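Local coordinates for periplasmic beta-glucosidase (Pseudomonas aeruginosa, PDB 6R5T), which probably hydrolyses terminal, non-reducing beta-D-glucosyl residues, releasing beta-D-glucose, as a periplasmic family 3 glycoside hydrolase, at residues V103-R108 and R352-E357. The protein carries 1 engineered substitution. Residues are numbered along the deposited sequence; the frame is centred on the assembly and turned at random.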
ATOM      1  N   VAL A 103     -24.192 -17.378   9.687  1.00 15.84           N
ATOM      2  CA  VAL A 103     -23.274 -17.728   8.591  1.00 16.87           C
ATOM      3  C   VAL A 103     -23.429 -19.217   8.273  1.00 15.63           C
ATOM      4  O   VAL A 103     -23.548 -19.543   7.059  1.00 16.12           O
ATOM      5  CB  VAL A 103     -21.826 -17.336   8.922  1.00 16.73           C
ATOM      6  CG1 VAL A 103     -20.896 -17.777   7.807  1.00 18.61           C
ATOM      7  CG2 VAL A 103     -21.756 -15.836   9.147  1.00 17.13           C
ATOM      8  N   ALA A 104     -23.473 -20.076   9.289  1.00 15.13           N
ATOM      9  CA  ALA A 104     -23.650 -21.532   9.070  1.00 16.94           C
ATOM     10  C   ALA A 104     -24.942 -21.780   8.296  1.00 18.57           C
ATOM     11  O   ALA A 104     -24.986 -22.632   7.403  1.00 18.08           O
ATOM     12  CB  ALA A 104     -23.653 -22.301  10.368  1.00 16.74           C
ATOM     13  N   ARG A 105     -26.013 -21.082   8.649  1.00 16.88           N
ATOM     14  CA  ARG A 105     -27.305 -21.333   7.981  1.00 17.76           C
ATOM     15  C   ARG A 105     -27.184 -21.032   6.493  1.00 17.04           C
ATOM     16  O   ARG A 105     -27.713 -21.765   5.662  1.00 17.57           O
ATOM     17  CB  ARG A 105     -28.376 -20.509   8.670  1.00 17.34           C
ATOM     18  CG  ARG A 105     -29.760 -20.751   8.112  1.00 17.69           C
ATOM     19  CD  ARG A 105     -30.749 -19.984   8.948  1.00 20.16           C
ATOM     20  NE  ARG A 105     -32.116 -20.238   8.551  1.00 23.56           N
ATOM     21  CZ  ARG A 105     -33.145 -19.479   8.887  1.00 23.25           C
ATOM     22  NH1 ARG A 105     -32.947 -18.399   9.633  1.00 23.77           N
ATOM     23  NH2 ARG A 105     -34.351 -19.827   8.478  1.00 25.49           N
ATOM     24  N   SER A 106     -26.511 -19.946   6.143  1.00 16.78           N
ATOM     25  CA  SER A 106     -26.381 -19.546   4.725  1.00 16.34           C
ATOM     26  C   SER A 106     -25.617 -20.653   3.990  1.00 15.46           C
ATOM     27  O   SER A 106     -26.020 -21.012   2.873  1.00 16.46           O
ATOM     28  CB  SER A 106     -25.708 -18.156   4.544  1.00 16.94           C
ATOM     29  OG  SER A 106     -24.332 -18.215   4.840  1.00 20.35           O
ATOM     30  N   ALA A 107     -24.553 -21.183   4.600  1.00 15.25           N
ATOM     31  CA  ALA A 107     -23.705 -22.206   3.953  1.00 15.56           C
ATOM     32  C   ALA A 107     -24.488 -23.523   3.839  1.00 15.91           C
ATOM     33  O   ALA A 107     -24.397 -24.214   2.821  1.00 15.41           O
ATOM     34  CB  ALA A 107     -22.446 -22.416   4.757  1.00 15.88           C
ATOM     35  N   ARG A 108     -25.195 -23.870   4.886  1.00 16.86           N
ATOM     36  CA  ARG A 108     -25.979 -25.148   4.915  1.00 17.38           C
ATOM     37  C   ARG A 108     -27.012 -25.123   3.798  1.00 16.89           C
ATOM     38  O   ARG A 108     -27.123 -26.111   3.029  1.00 16.42           O
ATOM     39  CB  ARG A 108     -26.657 -25.365   6.263  1.00 18.12           C
ATOM     40  CG  ARG A 108     -27.476 -26.656   6.323  1.00 19.38           C
ATOM     41  CD  ARG A 108     -26.656 -27.856   6.791  1.00 20.94           C
ATOM     42  NE  ARG A 108     -25.562 -28.306   5.930  1.00 20.96           N
ATOM     43  CZ  ARG A 108     -25.668 -29.030   4.802  1.00 25.08           C
ATOM     44  NH1 ARG A 108     -26.851 -29.434   4.331  1.00 24.96           N
ATOM     45  NH2 ARG A 108     -24.564 -29.380   4.161  1.00 20.71           N
ATOM     46  N   ARG A 352     -36.658 -18.843   0.786  1.00 18.53           N
ATOM     47  CA  ARG A 352     -36.789 -17.376   0.973  1.00 18.42           C
ATOM     48  C   ARG A 352     -36.819 -17.021   2.449  1.00 20.59           C
ATOM     49  O   ARG A 352     -36.297 -15.959   2.777  1.00 19.74           O
ATOM     50  CB  ARG A 352     -37.997 -16.800   0.250  1.00 18.18           C
ATOM     51  CG  ARG A 352     -37.908 -16.874  -1.262  1.00 18.41           C
ATOM     52  CD  ARG A 352     -39.109 -16.246  -1.877  1.00 17.34           C
ATOM     53  NE  ARG A 352     -39.112 -16.271  -3.321  1.00 16.57           N
ATOM     54  CZ  ARG A 352     -38.484 -15.413  -4.105  1.00 17.94           C
ATOM     55  NH1 ARG A 352     -37.774 -14.444  -3.564  1.00 18.22           N
ATOM     56  NH2 ARG A 352     -38.528 -15.505  -5.417  1.00 18.19           N
ATOM     57  N   GLN A 353     -37.446 -17.815   3.320  1.00 17.77           N
ATOM     58  CA  GLN A 353     -37.480 -17.430   4.737  1.00 22.16           C
ATOM     59  C   GLN A 353     -36.037 -17.366   5.262  1.00 20.53           C
ATOM     60  O   GLN A 353     -35.720 -16.409   5.970  1.00 20.49           O
ATOM     61  CB  GLN A 353     -38.284 -18.404   5.596  1.00 25.58           C
ATOM     62  CG  GLN A 353     -38.279 -17.961   7.052  1.00 30.06           C
ATOM     63  CD  GLN A 353     -38.960 -18.882   8.039  1.00 37.32           C
ATOM     64  OE1 GLN A 353     -39.121 -18.541   9.218  1.00 44.48           O
ATOM     65  NE2 GLN A 353     -39.325 -20.067   7.578  1.00 40.64           N
ATOM     66  N   ALA A 354     -35.180 -18.322   4.934  1.00 19.38           N
ATOM     67  CA  ALA A 354     -33.783 -18.303   5.432  1.00 20.17           C
ATOM     68  C   ALA A 354     -33.080 -17.071   4.849  1.00 18.48           C
ATOM     69  O   ALA A 354     -32.361 -16.380   5.613  1.00 18.47           O
ATOM     70  CB  ALA A 354     -33.021 -19.558   5.081  1.00 20.26           C
ATOM     71  N   ALA A 355     -33.287 -16.769   3.573  1.00 16.28           N
ATOM     72  CA  ALA A 355     -32.560 -15.625   2.951  1.00 16.73           C
ATOM     73  C   ALA A 355     -32.990 -14.332   3.629  1.00 16.93           C
ATOM     74  O   ALA A 355     -32.143 -13.455   3.848  1.00 16.77           O
ATOM     75  CB  ALA A 355     -32.813 -15.546   1.472  1.00 16.48           C
ATOM     76  N   ARG A 356     -34.282 -14.180   3.911  1.00 16.18           N
ATOM     77  CA  ARG A 356     -34.798 -12.920   4.505  1.00 17.42           C
ATOM     78  C   ARG A 356     -34.259 -12.804   5.931  1.00 16.82           C
ATOM     79  O   ARG A 356     -33.800 -11.705   6.324  1.00 15.76           O
ATOM     80  CB  ARG A 356     -36.337 -12.922   4.434  1.00 16.56           C
ATOM     81  CG  ARG A 356     -36.957 -11.610   4.900  1.00 17.25           C
ATOM     82  CD  ARG A 356     -38.436 -11.638   4.598  1.00 19.28           C
ATOM     83  NE  ARG A 356     -39.119 -10.445   5.026  1.00 18.30           N
ATOM     84  CZ  ARG A 356     -40.335 -10.115   4.617  1.00 19.52           C
ATOM     85  NH1 ARG A 356     -40.950 -10.888   3.746  1.00 21.37           N
ATOM     86  NH2 ARG A 356     -40.915  -9.015   5.061  1.00 18.86           N
ATOM     87  N   GLU A 357     -34.308 -13.885   6.717  1.00 15.64           N
ATOM     88  CA  GLU A 357     -33.824 -13.843   8.132  1.00 16.02           C
ATOM     89  C   GLU A 357     -32.320 -13.556   8.161  1.00 17.52           C
ATOM     90  O   GLU A 357     -31.870 -12.777   9.000  1.00 16.75           O
ATOM     91  CB  GLU A 357     -34.188 -15.125   8.859  1.00 19.62           C
ATOM     92  CG  GLU A 357     -35.701 -15.162   9.064  1.00 22.74           C
ATOM     93  CD  GLU A 357     -36.295 -16.367   9.761  1.00 27.04           C
ATOM     94  OE1 GLU A 357     -35.600 -17.363   9.931  1.00 29.13           O
ATOM     95  OE2 GLU A 357     -37.509 -16.291  10.098  1.00 27.11           O
TER
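R105 reaches across from helix 100-116 to helix 352-362 and makes nearly all of this contact by itself. The two short segments run roughly antiparallel at 148°, with their axes 10.3 Å apart, a gap that the arginine spans as an almost straight rod: CG lies anti to the backbone N (chi1 -177°) and the chain stays extended to NE. At the start of 352-357, R352 takes no part across the gap and forms salt bridges with E347 and E544. Next to it, Q353 offers only its backbone C, 4.4 Å from R105 NH2. A354 packs against one face of the guanidinium, its CA offset toward the rim and 3.5 Å from R105 NH2, while its CB lies 3.6 Å from R105 NE. E357 then meets the guanidinium edge end-on. Its OE1 takes both terminal nitrogens, R105 NH1 at 2.9 Å through the anti lone pair and R105 NH2 at 3.1 Å from above the carboxylate plane. The planes stand 60° apart, and both bonds end on OE1 rather than one on each oxygen, the NH2 bond being the more bent. Chemically, the contact is a salt bridge laid over an alanine, joining helix 100-116, in the N-terminal barrel part of this family 3 enzyme, to helix 352-362, which leads into strand 364-368 of the mixed sheet; the paired charges probably favour an ionised E357.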